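Local coordinates for malonyl coenzyme A-acyl carrier protein transacylase (Helicobacter pylori, PDB 2H1Y), which probably catalyses transfer of the malonyl group from malonyl-CoA to holo-acyl carrier protein, releasing free CoA, at residues S32-H37 / V304-L310; L39-F44 / Y81-L86; Q14-P20 / V277-L283; R46-L51 / F119-K124. All blocks are in the same frame, centred on the assembly; numbering follows the deposited sequence.

Contact 1: S32-H37 / V304-L310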
# COMPACT_ATOMS: atom_id res chain seq x y z
N SER A 32 5.22 15.30 11.91
CA SER A 32 5.56 14.96 13.29
C SER A 32 6.92 14.27 13.38
O SER A 32 7.74 14.62 14.25
CB SER A 32 4.46 14.11 13.90
OG SER A 32 4.84 13.62 15.16
N PHE A 33 7.17 13.31 12.49
CA PHE A 33 8.46 12.61 12.46
C PHE A 33 9.61 13.58 12.25
O PHE A 33 10.56 13.65 13.04
CB PHE A 33 8.50 11.56 11.34
CG PHE A 33 7.75 10.29 11.64
CD1 PHE A 33 7.16 9.56 10.61
CD2 PHE A 33 7.64 9.80 12.95
CE1 PHE A 33 6.48 8.38 10.85
CE2 PHE A 33 6.95 8.60 13.21
CZ PHE A 33 6.37 7.89 12.15
N TYR A 34 9.50 14.33 11.14
CA TYR A 34 10.47 15.31 10.68
C TYR A 34 10.99 16.20 11.79
O TYR A 34 12.20 16.39 11.90
CB TYR A 34 9.84 16.17 9.59
CG TYR A 34 10.77 17.18 8.95
CD1 TYR A 34 10.73 18.53 9.33
CD2 TYR A 34 11.67 16.80 7.96
CE1 TYR A 34 11.59 19.47 8.75
CE2 TYR A 34 12.52 17.73 7.37
CZ TYR A 34 12.47 19.06 7.77
OH TYR A 34 13.32 19.96 7.16
N GLU A 35 10.07 16.75 12.59
CA GLU A 35 10.42 17.70 13.65
C GLU A 35 10.97 17.07 14.91
O GLU A 35 11.75 17.70 15.61
CB GLU A 35 9.22 18.58 13.99
CG GLU A 35 9.22 19.85 13.20
CD GLU A 35 7.83 20.26 12.74
OE1 GLU A 35 6.83 19.74 13.31
OE2 GLU A 35 7.73 21.12 11.81
N GLY A 36 10.57 15.84 15.20
CA GLY A 36 11.05 15.16 16.41
C GLY A 36 12.36 14.40 16.25
O GLY A 36 12.99 14.02 17.25
N HIS A 37 12.79 14.15 15.01
CA HIS A 37 13.95 13.28 14.78
C HIS A 37 14.83 13.72 13.61
O HIS A 37 14.35 13.91 12.47
CB HIS A 37 13.51 11.82 14.58
CG HIS A 37 12.56 11.33 15.62
ND1 HIS A 37 11.21 11.64 15.60
CD2 HIS A 37 12.75 10.55 16.71
CE1 HIS A 37 10.62 11.06 16.64
NE2 HIS A 37 11.53 10.40 17.32
N VAL A 304 1.67 3.64 13.44
CA VAL A 304 2.91 4.36 13.68
C VAL A 304 3.10 5.36 12.54
O VAL A 304 3.79 5.08 11.55
CB VAL A 304 4.11 3.40 13.74
CG1 VAL A 304 5.38 4.12 14.18
CG2 VAL A 304 3.81 2.20 14.66
N GLY A 305 2.44 6.50 12.66
CA GLY A 305 2.61 7.57 11.68
C GLY A 305 3.07 8.86 12.32
O GLY A 305 3.40 9.83 11.62
N ASP A 306 3.12 8.85 13.66
CA ASP A 306 3.20 10.02 14.53
C ASP A 306 4.34 9.75 15.46
O ASP A 306 4.71 8.60 15.64
CB ASP A 306 1.97 10.06 15.44
CG ASP A 306 0.81 10.79 14.85
OD1 ASP A 306 1.02 11.81 14.16
OD2 ASP A 306 -0.33 10.36 15.10
N ASN A 307 4.83 10.79 16.12
CA ASN A 307 5.70 10.56 17.26
C ASN A 307 4.95 9.85 18.41
O ASN A 307 5.52 9.05 19.15
CB ASN A 307 6.33 11.86 17.74
CG ASN A 307 7.50 11.61 18.69
OD1 ASN A 307 8.02 10.48 18.78
ND2 ASN A 307 7.93 12.67 19.39
N LYS A 308 3.65 10.17 18.52
CA LYS A 308 2.74 9.54 19.47
C LYS A 308 2.61 8.05 19.18
O LYS A 308 2.78 7.23 20.09
CB LYS A 308 1.37 10.23 19.41
CG LYS A 308 0.38 9.75 20.45
CD LYS A 308 -0.96 10.51 20.37
CE LYS A 308 -1.96 9.88 19.41
NZ LYS A 308 -2.42 8.52 19.85
N GLY A 309 2.33 7.70 17.93
CA GLY A 309 2.29 6.30 17.50
C GLY A 309 3.63 5.62 17.69
O GLY A 309 3.70 4.47 18.14
N LEU A 310 4.72 6.34 17.35
CA LEU A 310 6.08 5.83 17.52
C LEU A 310 6.28 5.40 18.97
O LEU A 310 6.74 4.29 19.23
CB LEU A 310 7.13 6.90 17.16
CG LEU A 310 8.57 6.54 16.75
CD1 LEU A 310 9.60 7.63 17.08
CD2 LEU A 310 9.08 5.18 17.26
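Ser32 meets the start of helix 307-320 through its hydroxyl: OG accepts the backbone N of Asn307 at 3.0 Å, in a nearly straight bond. With OG anti to the backbone N (chi1 172°), the hydroxyl reaches across to this first N-H of the helix. Asp306, at the N-cap position, makes no capping bond with its own side chain, although its carbonyl receives Leu310 N within the first turn. Phe33 carries the largest buried area. The outer end of its ring lies against the backbone of Val304 to Asp306, with CZ 3.4 Å from Gly305 C and CE2 3.3 Å from Asp306 O. Gly305 O sits over one ring face, offset toward the rim, while Val304 O lies in plane at the edge and Leu310 CB borders CE2 at 4.3 Å. Helix 69-90 also packs on this ring through Val79, Ile82, Ala83 and Leu86. At the helix end, His37 ND1 donates a weak bond back to Phe33 O, and NE2 on its far side comes within 3.4 Å of Leu310 CD1. Helix 31-36 thus packs on the beta-to-alpha junction between edge strand 301-304 and the C-terminal helix, part of the alpha/beta core of an acyl transferase domain.

Contact 2: L39-F44 / Y81-L86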
# COMPACT_ATOMS: atom_id res chain seq x y z
N LEU A 39 16.94 11.87 12.10
CA LEU A 39 16.93 10.82 11.09
C LEU A 39 15.83 11.12 10.07
O LEU A 39 16.06 10.99 8.86
CB LEU A 39 16.70 9.45 11.72
CG LEU A 39 17.39 8.21 11.14
CD1 LEU A 39 16.99 7.00 11.95
CD2 LEU A 39 17.10 7.97 9.66
N ALA A 40 14.66 11.53 10.55
CA ALA A 40 13.55 11.84 9.68
C ALA A 40 13.93 13.01 8.78
O ALA A 40 13.66 12.99 7.57
CB ALA A 40 12.30 12.16 10.49
N LYS A 41 14.58 14.01 9.36
CA LYS A 41 15.00 15.18 8.59
C LYS A 41 15.95 14.75 7.47
O LYS A 41 15.81 15.19 6.32
CB LYS A 41 15.65 16.23 9.50
CG LYS A 41 14.67 17.12 10.25
CD LYS A 41 15.37 17.95 11.31
CE LYS A 41 14.40 18.40 12.40
NZ LYS A 41 13.26 19.18 11.83
N GLU A 42 16.88 13.87 7.80
CA GLU A 42 17.89 13.46 6.85
C GLU A 42 17.31 12.68 5.66
O GLU A 42 17.77 12.81 4.52
CB GLU A 42 18.95 12.66 7.58
CG GLU A 42 20.12 12.20 6.74
CD GLU A 42 21.02 11.30 7.54
OE1 GLU A 42 21.68 10.42 6.94
OE2 GLU A 42 21.06 11.45 8.78
N LEU A 43 16.28 11.89 5.92
CA LEU A 43 15.71 11.07 4.87
C LEU A 43 14.87 11.92 3.94
O LEU A 43 14.83 11.66 2.73
CB LEU A 43 14.95 9.87 5.45
CG LEU A 43 15.80 8.84 6.21
CD1 LEU A 43 14.96 8.09 7.23
CD2 LEU A 43 16.53 7.85 5.28
N PHE A 44 14.22 12.94 4.48
CA PHE A 44 13.54 13.94 3.65
C PHE A 44 14.48 14.61 2.64
O PHE A 44 14.13 14.75 1.47
CB PHE A 44 12.80 14.98 4.50
CG PHE A 44 11.37 14.64 4.74
CD1 PHE A 44 10.97 14.01 5.92
CD2 PHE A 44 10.41 14.90 3.77
CE1 PHE A 44 9.65 13.68 6.13
CE2 PHE A 44 9.09 14.57 3.97
CZ PHE A 44 8.70 13.96 5.15
N TYR A 81 8.94 4.23 5.45
CA TYR A 81 10.39 4.00 5.64
C TYR A 81 10.84 4.62 6.94
O TYR A 81 11.50 3.96 7.73
CB TYR A 81 11.21 4.57 4.47
CG TYR A 81 12.66 4.18 4.51
CD1 TYR A 81 13.60 4.98 5.17
CD2 TYR A 81 13.11 2.98 3.91
CE1 TYR A 81 14.92 4.63 5.23
CE2 TYR A 81 14.46 2.61 3.96
CZ TYR A 81 15.36 3.45 4.63
OH TYR A 81 16.70 3.13 4.71
N ILE A 82 10.47 5.88 7.15
CA ILE A 82 10.87 6.63 8.35
C ILE A 82 10.29 6.00 9.62
O ILE A 82 11.03 5.74 10.58
CB ILE A 82 10.52 8.15 8.26
CG1 ILE A 82 11.36 8.81 7.17
CG2 ILE A 82 10.76 8.82 9.59
CD1 ILE A 82 10.94 10.19 6.81
N ALA A 83 8.99 5.74 9.60
CA ALA A 83 8.34 4.98 10.67
C ALA A 83 9.13 3.73 11.03
O ALA A 83 9.36 3.45 12.21
CB ALA A 83 6.93 4.60 10.26
N TYR A 84 9.57 2.99 10.01
CA TYR A 84 10.32 1.75 10.23
C TYR A 84 11.69 1.96 10.90
O TYR A 84 12.02 1.29 11.89
CB TYR A 84 10.49 0.96 8.93
CG TYR A 84 11.17 -0.37 9.15
CD1 TYR A 84 12.56 -0.45 9.33
CD2 TYR A 84 10.44 -1.55 9.15
CE1 TYR A 84 13.20 -1.69 9.52
CE2 TYR A 84 11.04 -2.77 9.33
CZ TYR A 84 12.42 -2.83 9.52
OH TYR A 84 13.00 -4.06 9.71
N GLN A 85 12.49 2.88 10.35
CA GLN A 85 13.80 3.25 10.92
C GLN A 85 13.74 3.72 12.38
O GLN A 85 14.45 3.21 13.24
CB GLN A 85 14.45 4.35 10.08
CG GLN A 85 14.78 3.95 8.64
CD GLN A 85 15.43 2.57 8.54
OE1 GLN A 85 15.07 1.79 7.67
NE2 GLN A 85 16.38 2.27 9.43
N LEU A 86 12.89 4.72 12.63
CA LEU A 86 12.68 5.24 13.97
C LEU A 86 12.30 4.11 14.93
O LEU A 86 12.96 3.92 15.96
CB LEU A 86 11.62 6.34 13.95
CG LEU A 86 12.04 7.82 13.84
CD1 LEU A 86 13.49 8.05 13.39
CD2 LEU A 86 11.07 8.62 13.00
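Leu43 and Ile82 run alongside one another, head to tail, at the centre of an antiparallel helix-helix interface, where helices 38-51 and 69-90 cross at 146° with local axes 10.1 Å apart. No hydrogen bond joins the segments; the contact is made by aliphatic branches and two aromatic rings. Ile82 divides its branches among three partners. Its CG1, anti to the carbonyl carbon (chi1 -66°), passes 3.7 Å from Leu43 CD1; CD1, continuing that branch, ends 3.8 Å from Phe44 CE1, and CG2 settles 3.8 Å from Ala40 CB. The small Ala40 allows the backbones their closest approach here, with its CA 6.0 Å from that of Ile82. Leu43 likewise splits at its fork: CD1 lies in the plane of the Tyr81 ring at the edge, and CD2 touches Tyr81 CE1 at 3.6 Å, the leucine lying roughly perpendicular to the tyrosine. Toward the other end, Leu39 and Leu86 overlap head to tail, with Leu86 CD1 against both CB and CD1 of Leu39. Phe33 of helix 31-36 borders this apolar layer on Ala40, Ile82 and Leu86, while Leu113 lies against Tyr81 and Gln85. Gln85 approaches Leu39 CD1 with its CB, but its chain bends at chi2 (-44°) and turns back, leaving OE1 3.5 Å above one face of the Tyr81 ring, displaced toward the rim.

Contact 3: Q14-P20 / V277-L283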
# COMPACT_ATOMS: atom_id res chain seq x y z
N GLN A 14 4.06 -11.44 19.61
CA GLN A 14 4.74 -11.43 18.31
C GLN A 14 3.96 -10.63 17.31
O GLN A 14 2.74 -10.57 17.39
CB GLN A 14 4.85 -12.82 17.77
CG GLN A 14 5.90 -13.63 18.44
CD GLN A 14 6.05 -14.94 17.75
OE1 GLN A 14 5.06 -15.53 17.32
NE2 GLN A 14 7.28 -15.39 17.60
N TYR A 15 4.66 -10.07 16.34
CA TYR A 15 4.05 -9.03 15.53
C TYR A 15 4.25 -9.15 14.02
O TYR A 15 5.23 -9.73 13.54
CB TYR A 15 4.50 -7.66 16.04
CG TYR A 15 5.98 -7.49 16.12
CD1 TYR A 15 6.68 -6.92 15.05
CD2 TYR A 15 6.69 -7.87 17.25
CE1 TYR A 15 8.07 -6.75 15.11
CE2 TYR A 15 8.09 -7.72 17.32
CZ TYR A 15 8.78 -7.15 16.24
OH TYR A 15 10.17 -6.98 16.29
N ALA A 16 3.28 -8.59 13.30
CA ALA A 16 3.38 -8.36 11.86
C ALA A 16 3.39 -6.86 11.51
O ALA A 16 2.91 -6.01 12.28
CB ALA A 16 2.28 -9.09 11.12
N LEU A 17 3.94 -6.54 10.35
CA LEU A 17 4.03 -5.16 9.87
C LEU A 17 3.01 -4.95 8.76
O LEU A 17 2.82 -5.83 7.92
CB LEU A 17 5.44 -4.87 9.35
CG LEU A 17 6.59 -4.44 10.28
CD1 LEU A 17 6.53 -5.04 11.66
CD2 LEU A 17 7.92 -4.76 9.65
N LEU A 18 2.36 -3.79 8.76
CA LEU A 18 1.41 -3.47 7.71
C LEU A 18 1.84 -2.18 7.02
O LEU A 18 2.13 -1.18 7.69
CB LEU A 18 0.00 -3.33 8.29
CG LEU A 18 -0.62 -4.50 9.03
CD1 LEU A 18 -1.90 -4.05 9.70
CD2 LEU A 18 -0.93 -5.62 8.08
N PHE A 19 1.85 -2.22 5.69
CA PHE A 19 2.27 -1.10 4.86
C PHE A 19 1.11 -0.59 3.97
O PHE A 19 0.63 -1.30 3.05
CB PHE A 19 3.50 -1.49 4.02
CG PHE A 19 4.75 -1.66 4.83
CD1 PHE A 19 5.07 -2.90 5.37
CD2 PHE A 19 5.58 -0.57 5.10
CE1 PHE A 19 6.22 -3.05 6.15
CE2 PHE A 19 6.73 -0.71 5.86
CZ PHE A 19 7.06 -1.97 6.40
N PRO A 20 0.66 0.66 4.23
CA PRO A 20 -0.50 1.17 3.53
C PRO A 20 -0.15 1.62 2.13
O PRO A 20 1.03 1.84 1.84
CB PRO A 20 -0.93 2.36 4.40
CG PRO A 20 0.26 2.80 5.13
CD PRO A 20 1.24 1.66 5.14
N VAL A 277 0.27 -14.21 14.56
CA VAL A 277 0.73 -13.08 15.39
C VAL A 277 -0.29 -12.63 16.45
O VAL A 277 -1.45 -13.02 16.40
CB VAL A 277 1.14 -11.84 14.53
CG1 VAL A 277 2.27 -12.17 13.58
CG2 VAL A 277 -0.04 -11.34 13.76
N ASP A 278 0.13 -11.78 17.38
CA ASP A 278 -0.75 -11.21 18.40
C ASP A 278 -1.14 -9.77 18.14
O ASP A 278 -2.10 -9.24 18.74
CB ASP A 278 -0.08 -11.32 19.76
CG ASP A 278 0.36 -12.72 20.06
OD1 ASP A 278 -0.53 -13.57 20.26
OD2 ASP A 278 1.59 -12.99 20.05
N ILE A 279 -0.43 -9.12 17.21
CA ILE A 279 -0.57 -7.68 17.03
C ILE A 279 0.04 -7.23 15.71
O ILE A 279 0.93 -7.89 15.17
CB ILE A 279 0.09 -6.92 18.23
CG1 ILE A 279 -0.33 -5.45 18.24
CG2 ILE A 279 1.63 -7.13 18.27
CD1 ILE A 279 -0.26 -4.83 19.63
N PHE A 280 -0.44 -6.09 15.21
CA PHE A 280 -0.01 -5.56 13.94
C PHE A 280 0.55 -4.17 14.15
O PHE A 280 0.02 -3.42 14.98
CB PHE A 280 -1.20 -5.46 12.98
CG PHE A 280 -1.69 -6.78 12.45
CD1 PHE A 280 -2.72 -7.47 13.09
CD2 PHE A 280 -1.13 -7.34 11.29
CE1 PHE A 280 -3.18 -8.71 12.60
CE2 PHE A 280 -1.58 -8.57 10.79
CZ PHE A 280 -2.61 -9.26 11.44
N PHE A 281 1.60 -3.80 13.41
CA PHE A 281 2.04 -2.40 13.37
C PHE A 281 1.80 -1.80 11.99
O PHE A 281 2.37 -2.24 11.00
CB PHE A 281 3.53 -2.23 13.76
CG PHE A 281 3.89 -2.76 15.12
CD1 PHE A 281 5.07 -3.46 15.30
CD2 PHE A 281 3.07 -2.57 16.21
CE1 PHE A 281 5.43 -3.96 16.54
CE2 PHE A 281 3.42 -3.06 17.47
CZ PHE A 281 4.61 -3.75 17.64
N GLU A 282 0.93 -0.80 11.90
CA GLU A 282 0.78 -0.11 10.63
C GLU A 282 1.89 0.93 10.54
O GLU A 282 1.84 1.93 11.27
CB GLU A 282 -0.60 0.56 10.48
CG GLU A 282 -0.88 1.03 9.06
CD GLU A 282 -2.33 1.40 8.79
OE1 GLU A 282 -2.65 1.70 7.63
OE2 GLU A 282 -3.16 1.39 9.72
N LEU A 283 2.89 0.69 9.68
CA LEU A 283 4.02 1.61 9.52
C LEU A 283 3.78 2.63 8.43
O LEU A 283 3.64 2.28 7.26
CB LEU A 283 5.33 0.88 9.24
CG LEU A 283 5.72 -0.16 10.27
CD1 LEU A 283 7.02 -0.78 9.85
CD2 LEU A 283 5.81 0.46 11.64
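Leu18 and Glu282 are the closest-paired residues of two parallel strands, 15-19 and 279-283, with CA atoms 4.5 Å apart. Here the ladder is tight: Leu18 N donates to Phe281 O at 2.7 Å, and Leu18 O receives Leu283 N at 2.8 Å. On the face bearing Ala16 and Leu18, CG of Leu18 lies opposite its carbonyl carbon (chi1 -58°), setting both methyls against Phe280, CD1 3.6 Å from its CB. On the face bearing Tyr15 and Leu17, Phe281 CE1 stands over the Tyr15 ring, 3.5 Å from CD1, with the planes oblique at 37°, and Leu283 CD1 touches both Leu17 CG and Phe19 CZ. The buried carboxylate of Glu282 receives the backbone N atoms of Leu289 and Lys290, while Tyr15 OH bonds Lys96 N. The Gln14 end is looser and open to solvent. There Asp278 OD2 takes Gln14 N through its anti lone pair at 2.9 Å, and Gln14 O is shared between Asp278 N and a weak bond from Ile279 N. Flanked by strands 99-102 and 301-304, this pair lies inside the parallel part of the central sheet, with helix 307-320 on the Tyr15 face, as in the alpha/beta core of FabD-family transacylases.

Contact 4: R46-L51 / F119-K124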
# COMPACT_ATOMS: atom_id res chain seq x y z
N ARG A 46 17.57 13.43 1.60
CA ARG A 46 17.94 12.35 0.69
C ARG A 46 16.86 12.11 -0.37
O ARG A 46 17.17 11.94 -1.56
CB ARG A 46 18.20 11.07 1.47
CG ARG A 46 19.57 10.98 2.11
CD ARG A 46 20.10 9.58 1.90
NE ARG A 46 20.11 8.77 3.12
CZ ARG A 46 20.07 7.44 3.15
NH1 ARG A 46 19.97 6.75 2.02
NH2 ARG A 46 20.09 6.80 4.31
N ALA A 47 15.60 12.11 0.07
CA ALA A 47 14.44 11.97 -0.81
C ALA A 47 14.31 13.13 -1.80
O ALA A 47 14.17 12.90 -3.01
CB ALA A 47 13.15 11.79 0.01
N SER A 48 14.35 14.36 -1.30
CA SER A 48 14.27 15.56 -2.15
C SER A 48 15.33 15.56 -3.27
O SER A 48 15.01 15.84 -4.42
CB SER A 48 14.34 16.85 -1.30
OG SER A 48 13.26 16.97 -0.38
N ASN A 49 16.56 15.19 -2.92
CA ASN A 49 17.64 15.02 -3.91
C ASN A 49 17.36 13.93 -4.92
O ASN A 49 17.49 14.15 -6.13
CB ASN A 49 18.99 14.70 -3.25
CG ASN A 49 19.45 15.78 -2.30
OD1 ASN A 49 19.00 16.93 -2.35
ND2 ASN A 49 20.37 15.41 -1.41
N ALA A 50 17.01 12.74 -4.42
CA ALA A 50 16.82 11.58 -5.30
C ALA A 50 15.72 11.83 -6.33
O ALA A 50 15.89 11.55 -7.51
CB ALA A 50 16.52 10.32 -4.49
N LEU A 51 14.61 12.41 -5.88
CA LEU A 51 13.46 12.61 -6.76
C LEU A 51 13.53 13.94 -7.47
O LEU A 51 12.76 14.18 -8.42
CB LEU A 51 12.15 12.45 -5.99
CG LEU A 51 11.87 10.98 -5.65
CD1 LEU A 51 10.67 10.87 -4.76
CD2 LEU A 51 11.68 10.14 -6.92
N PHE A 119 16.91 2.68 0.11
CA PHE A 119 16.11 3.89 0.18
C PHE A 119 15.91 4.59 -1.17
O PHE A 119 14.78 4.66 -1.67
CB PHE A 119 16.64 4.85 1.24
CG PHE A 119 15.75 6.03 1.47
CD1 PHE A 119 14.39 5.86 1.70
CD2 PHE A 119 16.27 7.32 1.43
CE1 PHE A 119 13.56 6.93 1.88
CE2 PHE A 119 15.46 8.41 1.61
CZ PHE A 119 14.09 8.22 1.85
N GLU A 120 16.98 5.11 -1.78
CA GLU A 120 16.77 5.94 -2.99
C GLU A 120 16.31 5.13 -4.18
O GLU A 120 15.57 5.64 -5.01
CB GLU A 120 17.92 6.93 -3.33
CG GLU A 120 19.28 6.59 -2.80
CD GLU A 120 19.43 6.90 -1.32
OE1 GLU A 120 19.61 5.92 -0.55
OE2 GLU A 120 19.38 8.09 -0.93
N LYS A 121 16.71 3.86 -4.24
CA LYS A 121 16.20 2.97 -5.28
C LYS A 121 14.69 2.71 -5.16
O LYS A 121 13.99 2.60 -6.18
CB LYS A 121 16.97 1.65 -5.30
CG LYS A 121 18.27 1.72 -6.07
CD LYS A 121 18.71 0.32 -6.51
CE LYS A 121 20.11 0.32 -7.11
NZ LYS A 121 21.11 0.38 -6.02
N ALA A 122 14.19 2.63 -3.94
CA ALA A 122 12.76 2.37 -3.75
C ALA A 122 11.91 3.58 -4.10
O ALA A 122 10.85 3.44 -4.73
CB ALA A 122 12.48 1.90 -2.34
N LEU A 123 12.38 4.77 -3.72
CA LEU A 123 11.73 6.02 -4.10
C LEU A 123 11.62 6.10 -5.62
O LEU A 123 10.56 6.47 -6.15
CB LEU A 123 12.49 7.24 -3.57
CG LEU A 123 12.55 7.47 -2.05
CD1 LEU A 123 13.72 8.36 -1.68
CD2 LEU A 123 11.25 8.06 -1.51
N LYS A 124 12.72 5.77 -6.30
CA LYS A 124 12.78 5.86 -7.75
C LYS A 124 11.86 4.83 -8.40
O LYS A 124 11.12 5.14 -9.34
CB LYS A 124 14.21 5.74 -8.27
CG LYS A 124 14.97 7.07 -8.31
CD LYS A 124 16.43 6.87 -8.78
CE LYS A 124 16.98 8.12 -9.51
NZ LYS A 124 18.43 7.96 -9.95
O HOH W 1 19.32 10.64 -1.58
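Arg46 and Glu120 form the ionic part of this contact, between helices 38-51 and 119-137, whose local axes cross at -52°. A single guanidinium nitrogen serves both carboxylate oxygens: NH1 lies 2.7 Å from Glu120 OE1 in a salt bridge and donates a weak bond to OE2 at 3.3 Å. The two groups are nearly coplanar, the carboxylate meeting the guanidinium at its edge. Arg46 bends at chi2 and chi3, and Glu120 at chi2, to bring the groups together.

A bridging water adds a second polar link, donating to Arg46 O and, at 2.6 Å, to Glu120 OE2. The helix backbone and the carboxylate are thereby joined through one solvent molecule.

The guanidinium also rests with one face on the edge of Phe119, NH1 lying 3.8 Å from CD2 and the planes 83° apart. With CG anti to the backbone N (chi1 -173°), the Phe119 ring projects between the helices, where CZ meets Ala47 CB and one face carries CD1 of Leu123.

Apolar contacts continue along the interface. Leu123 CD1 lies 3.8 Å from Ala47 CA, Ala50 CB meets Glu120 CB at 3.8 Å, and Leu51 CD1 lies 4.2 Å from Leu123 CB. Tyr77 of helix 69-90 covers Phe119 and Leu123 as well.

The buried side is thus held by Ala47, Leu123 and the Phe119 ring, and the rim by charge. Arginine and a donating water both face the Glu120 carboxylate, which would probably stabilise its negative form.

Overall arrangement
The first segments of contacts 1, 2 and 4 follow one another along helices 31-36 and 38-51, whereas contact 3 lies in the central sheet. Contact 2 touches all the others. Its centre is about 9 Å from that of contact 1, where Phe33 reaches Ile82 and Leu86, and about 12 Å from that of contact 4, where Tyr81 CD1 meets Phe119 CD1 at 3.7 Å. Toward contact 3, about 18 Å away between centres, Tyr84 CD2 packs on Leu283 CD1 at 3.6 Å. Contacts 1 and 3 are also joined through adjacent strands, Val304 N probably bonding Glu282 O at 2.8 Å. Contacts 3 and 4 do not touch, their nearest atoms being about 10 Å apart.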